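Local coordinates for protein trilobed Protease (Pyrococcus furiosus, PDB 2GOP) that probably takes part in peptide hydrolysis as a trilobed protease, this chain being its beta-propeller domain with an open Velcro topology, at residues W200-W205 / E215-Y220; T152-F157 / F168-F173; T321-L326 / D338-I343. One frame throughout, in Å; residues are numbered along the deposited sequence.

Contact 1: W200-W205 / E215-Y220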
loop_
_atom_site.group_PDB
_atom_site.type_symbol
_atom_site.label_atom_id
_atom_site.label_comp_id
_atom_site.label_asym_id
_atom_site.label_seq_id
_atom_site.Cartn_x
_atom_site.Cartn_y
_atom_site.Cartn_z
ATOM N N TRP A 200 0.088 14.629 1.498
ATOM C CA TRP A 200 -0.509 14.765 2.812
ATOM C C TRP A 200 -0.511 16.211 3.250
ATOM O O TRP A 200 0.366 16.981 2.866
ATOM C CB TRP A 200 0.298 13.948 3.815
ATOM C CG TRP A 200 0.436 12.549 3.365
ATOM C CD1 TRP A 200 1.373 12.043 2.498
ATOM C CD2 TRP A 200 -0.419 11.479 3.705
ATOM N NE1 TRP A 200 1.153 10.709 2.304
ATOM C CE2 TRP A 200 0.057 10.337 3.039
ATOM C CE3 TRP A 200 -1.539 11.367 4.528
ATOM C CZ2 TRP A 200 -0.552 9.099 3.166
ATOM C CZ3 TRP A 200 -2.145 10.141 4.654
ATOM C CH2 TRP A 200 -1.655 9.019 3.981
ATOM N N ASP A 201 -1.523 16.570 4.031
ATOM C CA ASP A 201 -1.469 17.748 4.889
ATOM C C ASP A 201 -1.224 17.237 6.302
ATOM O O ASP A 201 -1.744 16.193 6.678
ATOM C CB ASP A 201 -2.779 18.526 4.841
ATOM C CG ASP A 201 -3.089 19.072 3.462
ATOM O OD1 ASP A 201 -2.148 19.335 2.686
ATOM O OD2 ASP A 201 -4.284 19.235 3.159
ATOM N N ILE A 202 -0.408 17.946 7.069
ATOM C CA ILE A 202 -0.101 17.536 8.448
ATOM C C ILE A 202 -0.413 18.680 9.400
ATOM O O ILE A 202 0.105 19.787 9.242
ATOM C CB ILE A 202 1.363 17.126 8.635
ATOM C CG1 ILE A 202 1.744 16.011 7.648
ATOM C CG2 ILE A 202 1.606 16.692 10.102
ATOM C CD1 ILE A 202 3.240 15.760 7.548
ATOM N N TYR A 203 -1.268 18.391 10.380
ATOM C CA TYR A 203 -1.713 19.361 11.371
ATOM C C TYR A 203 -1.180 18.979 12.729
ATOM O O TYR A 203 -0.786 17.838 12.957
ATOM C CB TYR A 203 -3.240 19.378 11.451
ATOM C CG TYR A 203 -3.911 19.767 10.163
ATOM C CD1 TYR A 203 -4.160 18.822 9.172
ATOM C CD2 TYR A 203 -4.311 21.077 9.940
ATOM C CE1 TYR A 203 -4.774 19.189 7.973
ATOM C CE2 TYR A 203 -4.936 21.452 8.762
ATOM C CZ TYR A 203 -5.165 20.507 7.783
ATOM O OH TYR A 203 -5.786 20.892 6.623
ATOM N N ILE A 204 -1.176 19.939 13.639
ATOM C CA ILE A 204 -0.970 19.643 15.044
ATOM C C ILE A 204 -2.220 20.095 15.813
ATOM O O ILE A 204 -2.742 21.192 15.590
ATOM C CB ILE A 204 0.360 20.247 15.591
ATOM C CG1 ILE A 204 0.688 19.634 16.963
ATOM C CG2 ILE A 204 0.286 21.782 15.643
ATOM C CD1 ILE A 204 2.187 19.447 17.238
ATOM N N TRP A 205 -2.689 19.225 16.702
ATOM C CA TRP A 205 -4.015 19.312 17.271
ATOM C C TRP A 205 -3.935 19.337 18.793
ATOM O O TRP A 205 -3.183 18.568 19.393
ATOM C CB TRP A 205 -4.825 18.093 16.806
ATOM C CG TRP A 205 -6.317 18.173 17.041
ATOM C CD1 TRP A 205 -7.270 18.537 16.129
ATOM C CD2 TRP A 205 -7.022 17.851 18.250
ATOM N NE1 TRP A 205 -8.519 18.471 16.699
ATOM C CE2 TRP A 205 -8.396 18.059 18.000
ATOM C CE3 TRP A 205 -6.626 17.423 19.521
ATOM C CZ2 TRP A 205 -9.378 17.846 18.971
ATOM C CZ3 TRP A 205 -7.599 17.213 20.491
ATOM C CH2 TRP A 205 -8.962 17.420 20.207
ATOM N N GLU A 215 1.755 21.544 4.192
ATOM C CA GLU A 215 0.744 21.565 3.136
ATOM C C GLU A 215 1.207 20.763 1.922
ATOM O O GLU A 215 2.271 21.027 1.380
ATOM C CB GLU A 215 0.471 23.019 2.726
ATOM C CG GLU A 215 -0.391 23.188 1.486
ATOM C CD GLU A 215 -1.771 22.603 1.631
ATOM O OE1 GLU A 215 -2.283 22.506 2.768
ATOM O OE2 GLU A 215 -2.357 22.242 0.593
ATOM N N LYS A 216 0.405 19.786 1.505
ATOM C CA LYS A 216 0.693 18.984 0.318
ATOM C C LYS A 216 2.159 18.532 0.248
ATOM O O LYS A 216 2.920 18.948 -0.629
ATOM C CB LYS A 216 0.310 19.753 -0.949
ATOM C CG LYS A 216 0.210 18.877 -2.176
ATOM C CD LYS A 216 0.064 19.713 -3.442
ATOM C CE LYS A 216 0.357 18.877 -4.676
ATOM N NZ LYS A 216 0.173 19.675 -5.922
ATOM N N VAL A 217 2.529 17.663 1.183
ATOM C CA VAL A 217 3.867 17.116 1.261
ATOM C C VAL A 217 3.754 15.623 0.994
ATOM O O VAL A 217 2.717 15.019 1.255
ATOM C CB VAL A 217 4.506 17.402 2.644
ATOM C CG1 VAL A 217 4.804 18.908 2.791
ATOM C CG2 VAL A 217 3.606 16.899 3.794
ATOM N N SER A 218 4.812 15.030 0.461
ATOM C CA SER A 218 4.815 13.608 0.132
ATOM C C SER A 218 5.346 12.743 1.280
ATOM O O SER A 218 5.922 11.685 1.058
ATOM C CB SER A 218 5.628 13.371 -1.144
ATOM O OG SER A 218 6.851 14.084 -1.098
ATOM N N PHE A 219 5.132 13.175 2.512
ATOM C CA PHE A 219 5.489 12.354 3.668
ATOM C C PHE A 219 4.479 12.559 4.765
ATOM O O PHE A 219 3.652 13.450 4.688
ATOM C CB PHE A 219 6.906 12.674 4.170
ATOM C CG PHE A 219 7.181 14.149 4.315
ATOM C CD1 PHE A 219 6.619 14.884 5.358
ATOM C CD2 PHE A 219 8.006 14.809 3.398
ATOM C CE1 PHE A 219 6.863 16.255 5.477
ATOM C CE2 PHE A 219 8.256 16.165 3.514
ATOM C CZ PHE A 219 7.678 16.892 4.551
ATOM N N TYR A 220 4.549 11.714 5.786
ATOM C CA TYR A 220 3.655 11.822 6.908
ATOM C C TYR A 220 4.388 11.419 8.188
ATOM O O TYR A 220 5.405 10.734 8.149
ATOM C CB TYR A 220 2.399 10.984 6.663
ATOM C CG TYR A 220 2.665 9.542 6.389
ATOM C CD1 TYR A 220 2.744 8.626 7.434
ATOM C CD2 TYR A 220 2.835 9.081 5.085
ATOM C CE1 TYR A 220 2.997 7.275 7.186
ATOM C CE2 TYR A 220 3.089 7.749 4.828
ATOM C CZ TYR A 220 3.167 6.849 5.884
ATOM O OH TYR A 220 3.407 5.518 5.639
#
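Trp200 and Tyr220 make the tightly packed side of this contact, their side chains lying side by side and pointing the same way. Tyr220 CG stands between the backbone N and the carbonyl carbon (chi1 57°), and CB lies over the five-membered ring of Trp200, 4.2 Å from its centroid, a CH-pi contact. Tyr220 CD2 comes over the same face nearer the rim, 3.6 Å from Trp200 NE1; the two ring planes meet obliquely, at 53°. Ile202 adds its CD1, 3.9 Å from Val217 CG2. Packed among them is Phe219 O, 3.5 Å from Trp200 CD1, buried without a polar partner. The backbone here is a G1 beta bulge, Lys216 and Val217 both facing Trp200, where the outermost strand of one propeller blade turns into strand 219-224 of the next. Trp200 N donates to Val217 O (2.7 Å), and Val217 N to Trp200 O (2.8 Å). Lys216 N bonds buried Asp201 OD1 at 2.8 Å and 169°, an oxygen that also meets His189 ND1. The solvent side is looser: Lys216 runs outward to Glu191, and exposed Glu215 brings OE1 3.2 Å from Asp201 OD1, a like-charge approach probably eased by the salt bridge of Glu215 OE1 to Lys212.

Contact 2: T152-F157 / F168-F173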
loop_
_atom_site.group_PDB
_atom_site.type_symbol
_atom_site.label_atom_id
_atom_site.label_comp_id
_atom_site.label_asym_id
_atom_site.label_seq_id
_atom_site.Cartn_x
_atom_site.Cartn_y
_atom_site.Cartn_z
ATOM N N THR A 152 -12.210 8.795 9.736
ATOM C CA THR A 152 -11.339 8.244 10.765
ATOM C C THR A 152 -11.670 8.977 12.044
ATOM O O THR A 152 -11.772 10.202 12.043
ATOM C CB THR A 152 -9.846 8.442 10.437
ATOM O OG1 THR A 152 -9.580 8.017 9.090
ATOM C CG2 THR A 152 -8.976 7.643 11.414
ATOM N N THR A 153 -11.868 8.227 13.123
ATOM C CA THR A 153 -12.123 8.812 14.438
ATOM C C THR A 153 -10.898 8.719 15.352
ATOM O O THR A 153 -10.231 7.679 15.434
ATOM C CB THR A 153 -13.343 8.154 15.116
ATOM O OG1 THR A 153 -14.499 8.339 14.293
ATOM C CG2 THR A 153 -13.604 8.764 16.476
ATOM N N PHE A 154 -10.613 9.834 16.014
ATOM C CA PHE A 154 -9.544 9.950 16.996
ATOM C C PHE A 154 -10.163 10.103 18.397
ATOM O O PHE A 154 -10.937 11.033 18.644
ATOM C CB PHE A 154 -8.668 11.172 16.690
ATOM C CG PHE A 154 -7.922 11.101 15.358
ATOM C CD1 PHE A 154 -8.604 11.169 14.151
ATOM C CD2 PHE A 154 -6.530 11.018 15.326
ATOM C CE1 PHE A 154 -7.923 11.125 12.934
ATOM C CE2 PHE A 154 -5.853 10.973 14.121
ATOM C CZ PHE A 154 -6.559 11.039 12.916
ATOM N N TRP A 155 -9.815 9.193 19.306
ATOM C CA TRP A 155 -10.239 9.289 20.697
ATOM C C TRP A 155 -9.033 9.485 21.614
ATOM O O TRP A 155 -8.029 8.772 21.495
ATOM C CB TRP A 155 -10.923 8.007 21.161
ATOM C CG TRP A 155 -12.180 7.594 20.484
ATOM C CD1 TRP A 155 -13.440 7.909 20.857
ATOM C CD2 TRP A 155 -12.304 6.670 19.386
ATOM N NE1 TRP A 155 -14.352 7.283 20.031
ATOM C CE2 TRP A 155 -13.672 6.515 19.123
ATOM C CE3 TRP A 155 -11.382 5.988 18.578
ATOM C CZ2 TRP A 155 -14.150 5.703 18.088
ATOM C CZ3 TRP A 155 -11.856 5.183 17.561
ATOM C CH2 TRP A 155 -13.230 5.058 17.316
ATOM N N ILE A 156 -9.138 10.427 22.545
ATOM C CA ILE A 156 -8.203 10.494 23.660
ATOM C C ILE A 156 -8.940 9.990 24.891
ATOM O O ILE A 156 -9.944 10.567 25.300
ATOM C CB ILE A 156 -7.670 11.913 23.896
ATOM C CG1 ILE A 156 -6.947 12.419 22.642
ATOM C CG2 ILE A 156 -6.696 11.938 25.072
ATOM C CD1 ILE A 156 -6.268 13.770 22.840
ATOM N N PHE A 157 -8.459 8.882 25.439
ATOM C CA PHE A 157 -9.022 8.309 26.638
ATOM C C PHE A 157 -8.094 8.587 27.817
ATOM O O PHE A 157 -6.872 8.485 27.703
ATOM C CB PHE A 157 -9.220 6.800 26.475
ATOM C CG PHE A 157 -10.045 6.193 27.565
ATOM C CD1 PHE A 157 -11.431 6.148 27.459
ATOM C CD2 PHE A 157 -9.448 5.699 28.718
ATOM C CE1 PHE A 157 -12.194 5.606 28.471
ATOM C CE2 PHE A 157 -10.219 5.162 29.740
ATOM C CZ PHE A 157 -11.583 5.115 29.612
ATOM N N PHE A 168 -12.439 13.404 17.796
ATOM C CA PHE A 168 -12.671 14.130 16.545
ATOM C C PHE A 168 -12.548 13.216 15.348
ATOM O O PHE A 168 -12.033 12.104 15.447
ATOM C CB PHE A 168 -11.742 15.343 16.403
ATOM C CG PHE A 168 -10.278 15.006 16.349
ATOM C CD1 PHE A 168 -9.634 14.835 15.130
ATOM C CD2 PHE A 168 -9.535 14.902 17.517
ATOM C CE1 PHE A 168 -8.288 14.551 15.074
ATOM C CE2 PHE A 168 -8.193 14.616 17.475
ATOM C CZ PHE A 168 -7.559 14.447 16.247
ATOM N N GLU A 169 -13.046 13.700 14.219
ATOM C CA GLU A 169 -13.050 12.943 12.989
ATOM C C GLU A 169 -12.213 13.643 11.928
ATOM O O GLU A 169 -12.175 14.867 11.856
ATOM C CB GLU A 169 -14.483 12.758 12.500
ATOM C CG GLU A 169 -15.294 11.813 13.375
ATOM C CD GLU A 169 -16.687 11.547 12.834
ATOM O OE1 GLU A 169 -17.137 12.289 11.932
ATOM O OE2 GLU A 169 -17.332 10.590 13.319
ATOM N N LYS A 170 -11.537 12.841 11.119
ATOM C CA LYS A 170 -10.865 13.316 9.932
ATOM C C LYS A 170 -11.285 12.438 8.760
ATOM O O LYS A 170 -11.946 11.411 8.954
ATOM C CB LYS A 170 -9.349 13.281 10.152
ATOM C CG LYS A 170 -8.869 14.271 11.198
ATOM C CD LYS A 170 -9.153 15.700 10.764
ATOM C CE LYS A 170 -8.396 16.705 11.597
ATOM N NZ LYS A 170 -8.611 18.066 11.060
ATOM N N PRO A 171 -10.950 12.851 7.531
ATOM C CA PRO A 171 -11.254 11.994 6.398
ATOM C C PRO A 171 -10.609 10.613 6.475
ATOM O O PRO A 171 -9.610 10.415 7.169
ATOM C CB PRO A 171 -10.679 12.770 5.210
ATOM C CG PRO A 171 -10.642 14.184 5.659
ATOM C CD PRO A 171 -10.335 14.125 7.106
ATOM N N ARG A 172 -11.184 9.672 5.743
ATOM C CA ARG A 172 -10.690 8.301 5.705
ATOM C C ARG A 172 -9.183 8.256 5.385
ATOM O O ARG A 172 -8.666 9.086 4.636
ATOM C CB ARG A 172 -11.505 7.490 4.680
ATOM C CG ARG A 172 -11.241 5.989 4.694
ATOM C CD ARG A 172 -12.221 5.235 3.807
ATOM N NE ARG A 172 -13.486 4.968 4.491
ATOM C CZ ARG A 172 -13.675 4.012 5.402
ATOM N NH1 ARG A 172 -12.676 3.208 5.772
ATOM N NH2 ARG A 172 -14.873 3.860 5.958
ATOM N N PHE A 173 -8.493 7.289 5.985
ATOM C CA PHE A 173 -7.050 7.088 5.809
ATOM C C PHE A 173 -6.176 8.143 6.498
ATOM O O PHE A 173 -4.997 8.260 6.184
ATOM C CB PHE A 173 -6.675 6.970 4.326
ATOM C CG PHE A 173 -7.589 6.069 3.541
ATOM C CD1 PHE A 173 -7.778 4.749 3.927
ATOM C CD2 PHE A 173 -8.256 6.539 2.418
ATOM C CE1 PHE A 173 -8.621 3.911 3.210
ATOM C CE2 PHE A 173 -9.098 5.708 1.694
ATOM C CZ PHE A 173 -9.280 4.388 2.093
#
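Thr152 with Lys170 and Phe154 with Phe168 are the hydrogen-bonded pairs of an antiparallel hairpin, the third and fourth strands of a four-stranded propeller blade. Phe154 N reaches Phe168 O at 2.7 Å and 176°, almost a straight line. Between these pairs Thr153 and Glu169 form a non-hydrogen-bonded pair, its side chains on the other face of the sheet; alongside this pair, Glu169 CA approaches Thr152 O at 3.2 Å in a CA-H...O contact. The aromatic pair carries the packing. Phe168 and Phe154 have planes only 8° apart, yet with centroids 4.6 Å apart the rings are slid and barely overlap. Phe154 CB instead lies over the Phe168 ring, 3.6 Å from its centroid. Phe168 CG lies between the backbone N and the carbonyl carbon (chi1 62°), on the side from which the ring reaches Phe154. Phe168 also stacks with Trp205 of the next blade. An alanine in place of Phe168 would probably leave Phe154 CB and CG without their cover and Trp205 without its stacking partner. Lys170 CG touches Phe154 CE1 at 3.7 Å, and Lys170 NZ goes on to a salt bridge with Glu210. Thr152 OG1 donates to Pro171 O at 3.1 Å from above the carbonyl plane, and Ser174 OG bonds that same oxygen.

Contact 3: T321-L326 / D338-I343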
loop_
_atom_site.group_PDB
_atom_site.type_symbol
_atom_site.label_atom_id
_atom_site.label_comp_id
_atom_site.label_asym_id
_atom_site.label_seq_id
_atom_site.Cartn_x
_atom_site.Cartn_y
_atom_site.Cartn_z
ATOM N N THR A 321 15.551 -20.988 8.379
ATOM C CA THR A 321 15.347 -22.248 9.107
ATOM C C THR A 321 14.585 -22.102 10.423
ATOM O O THR A 321 14.242 -23.109 11.050
ATOM C CB THR A 321 16.692 -22.922 9.418
ATOM O OG1 THR A 321 17.550 -21.984 10.081
ATOM C CG2 THR A 321 17.356 -23.398 8.135
ATOM N N ARG A 322 14.329 -20.865 10.845
ATOM C CA ARG A 322 13.686 -20.613 12.123
ATOM C C ARG A 322 12.601 -19.558 11.993
ATOM O O ARG A 322 12.864 -18.449 11.539
ATOM C CB ARG A 322 14.720 -20.135 13.139
ATOM C CG ARG A 322 15.673 -21.196 13.615
ATOM C CD ARG A 322 14.991 -22.127 14.601
ATOM N NE ARG A 322 15.915 -23.134 15.114
ATOM C CZ ARG A 322 16.280 -24.234 14.462
ATOM N NH1 ARG A 322 15.792 -24.508 13.253
ATOM N NH2 ARG A 322 17.139 -25.074 15.034
ATOM N N LEU A 323 11.386 -19.903 12.404
ATOM C CA LEU A 323 10.336 -18.911 12.560
ATOM C C LEU A 323 10.808 -17.828 13.520
ATOM O O LEU A 323 11.671 -18.058 14.364
ATOM C CB LEU A 323 9.045 -19.544 13.098
ATOM C CG LEU A 323 8.100 -20.192 12.089
ATOM C CD1 LEU A 323 6.963 -20.888 12.825
ATOM C CD2 LEU A 323 7.569 -19.144 11.115
ATOM N N ARG A 324 10.243 -16.643 13.376
ATOM C CA ARG A 324 10.581 -15.526 14.246
ATOM C C ARG A 324 10.494 -15.871 15.737
ATOM O O ARG A 324 9.564 -16.548 16.181
ATOM C CB ARG A 324 9.709 -14.308 13.933
ATOM C CG ARG A 324 8.215 -14.559 14.021
ATOM C CD ARG A 324 7.435 -13.638 13.103
ATOM N NE ARG A 324 6.019 -14.005 13.046
ATOM C CZ ARG A 324 5.483 -14.890 12.207
ATOM N NH1 ARG A 324 6.219 -15.543 11.320
ATOM N NH2 ARG A 324 4.182 -15.121 12.257
ATOM N N GLU A 325 11.501 -15.409 16.476
ATOM C CA GLU A 325 11.532 -15.446 17.938
ATOM C C GLU A 325 11.904 -14.040 18.435
ATOM O O GLU A 325 12.333 -13.192 17.651
ATOM C CB GLU A 325 12.569 -16.453 18.430
ATOM C CG GLU A 325 12.303 -17.918 18.044
ATOM C CD GLU A 325 11.207 -18.591 18.866
ATOM O OE1 GLU A 325 10.760 -18.024 19.888
ATOM O OE2 GLU A 325 10.793 -19.706 18.481
ATOM N N LEU A 326 11.752 -13.806 19.730
ATOM C CA LEU A 326 12.050 -12.510 20.326
ATOM C C LEU A 326 13.506 -12.427 20.760
ATOM O O LEU A 326 14.063 -13.370 21.338
ATOM C CB LEU A 326 11.143 -12.259 21.533
ATOM C CG LEU A 326 10.964 -10.805 21.978
ATOM C CD1 LEU A 326 10.055 -10.064 21.037
ATOM C CD2 LEU A 326 10.409 -10.758 23.390
ATOM N N ASP A 338 12.143 -19.237 22.694
ATOM C CA ASP A 338 12.518 -20.395 21.880
ATOM C C ASP A 338 11.328 -21.342 21.729
ATOM O O ASP A 338 11.468 -22.559 21.797
ATOM C CB ASP A 338 13.735 -21.104 22.482
ATOM C CG ASP A 338 13.502 -21.586 23.915
ATOM O OD1 ASP A 338 12.440 -21.299 24.498
ATOM O OD2 ASP A 338 14.393 -22.262 24.461
ATOM N N TYR A 339 10.151 -20.758 21.520
ATOM C CA TYR A 339 8.895 -21.510 21.510
ATOM C C TYR A 339 8.960 -22.685 20.551
ATOM O O TYR A 339 8.581 -23.807 20.892
ATOM C CB TYR A 339 7.732 -20.589 21.126
ATOM C CG TYR A 339 7.293 -19.667 22.241
ATOM C CD1 TYR A 339 6.548 -20.154 23.317
ATOM C CD2 TYR A 339 7.611 -18.312 22.222
ATOM C CE1 TYR A 339 6.135 -19.314 24.348
ATOM C CE2 TYR A 339 7.209 -17.471 23.247
ATOM C CZ TYR A 339 6.468 -17.975 24.308
ATOM O OH TYR A 339 6.062 -17.141 25.323
ATOM N N ASN A 340 9.471 -22.432 19.357
ATOM C CA ASN A 340 9.439 -23.431 18.294
ATOM C C ASN A 340 10.596 -24.417 18.274
ATOM O O ASN A 340 10.519 -25.440 17.593
ATOM C CB ASN A 340 9.298 -22.721 16.955
ATOM C CG ASN A 340 7.968 -22.056 16.831
ATOM O OD1 ASN A 340 6.940 -22.730 16.835
ATOM N ND2 ASN A 340 7.961 -20.730 16.776
ATOM N N ASP A 341 11.657 -24.121 19.021
ATOM C CA ASP A 341 12.778 -25.062 19.170
ATOM C C ASP A 341 13.236 -25.105 20.633
ATOM O O ASP A 341 14.373 -24.759 20.957
ATOM C CB ASP A 341 13.915 -24.668 18.226
ATOM C CG ASP A 341 13.450 -24.542 16.783
ATOM O OD1 ASP A 341 12.905 -23.471 16.432
ATOM O OD2 ASP A 341 13.619 -25.509 16.006
ATOM N N PRO A 342 12.338 -25.547 21.524
ATOM C CA PRO A 342 12.515 -25.356 22.961
ATOM C C PRO A 342 13.612 -26.226 23.578
ATOM O O PRO A 342 14.112 -25.905 24.655
ATOM C CB PRO A 342 11.143 -25.730 23.524
ATOM C CG PRO A 342 10.621 -26.740 22.558
ATOM C CD PRO A 342 11.107 -26.298 21.215
ATOM N N ILE A 343 13.978 -27.310 22.900
ATOM C CA ILE A 343 15.077 -28.171 23.334
ATOM C C ILE A 343 16.379 -27.708 22.679
ATOM O O ILE A 343 17.388 -27.496 23.352
ATOM C CB ILE A 343 14.810 -29.646 22.953
ATOM C CG1 ILE A 343 13.475 -30.109 23.546
ATOM C CG2 ILE A 343 15.953 -30.536 23.421
ATOM C CD1 ILE A 343 13.141 -31.569 23.301
HETATM O O HOH W 1 10.919 -22.639 13.945
#
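Glu325 holds the backbone of Tyr339 and Asn340 through both oxygens of its carboxylate, tying the start of strand 325-329 in the last blade of the beta-propeller to the chain that follows that blade. OE1 of Glu325 accepts from Tyr339 N at 3.2 Å, met on its syn side but 32° out of the carboxylate plane, and takes a second bond from Thr337 OG1. OE2 of Glu325 uses its syn lone pair for Asn340 N, also 3.2 Å away and nearly straight at 171°; a weak bond from Asn340 ND2, 3.5 Å from the same OE2, adds to it. The bend at chi2 of Glu325 (-76°) turns CD toward these amides. Asn340 OD1 is satisfied by Ala15 N, and Tyr339 OH by the hydroxyl of Tyr29, so this tail also touches the first blade, which no shared strand joins to the last in an open Velcro arrangement.

The second polar group is Arg322 with Asp341. Guanidinium and carboxylate are stacked with their planes nearly parallel, a salt bridge by charge alone: Arg322 NE is 3.3 Å from Asp341 OD1, with no N-H pointing at the oxygen. Asp341 OD2 sits over the guanidinium centre, 3.3 Å from Arg322 CZ. One N-H is used within the arginine's own segment, Arg322 NH1 donating to Thr321 O at 3.0 Å. One water links the two segments, accepting from Leu323 N at 3.2 Å and donating to Asp341 OD1 at 3.3 Å.

Overall arrangement
Along the chain the contacts come in series, contact 2 first, then contact 1, then contact 3, each closing before the next opens. Contacts 1 and 2 are neighbours, centres about 15 Å apart, in adjoining four-stranded blades: contact 2 belongs to the outer hairpin of one, and contact 1 to the next hairpin and the crossing into the blade after it. They touch directly, with Trp205 CZ2 3.3 Å from Phe168 CD2, so aromatic packing joins the blades. Contact 3 lies on the opposite side of the chain's centre, its centre about 41 Å from that of contact 1 and 39 Å from that of contact 2. It sits where the last blade meets the first, whose sheets share no strand, as expected for an open Velcro propeller.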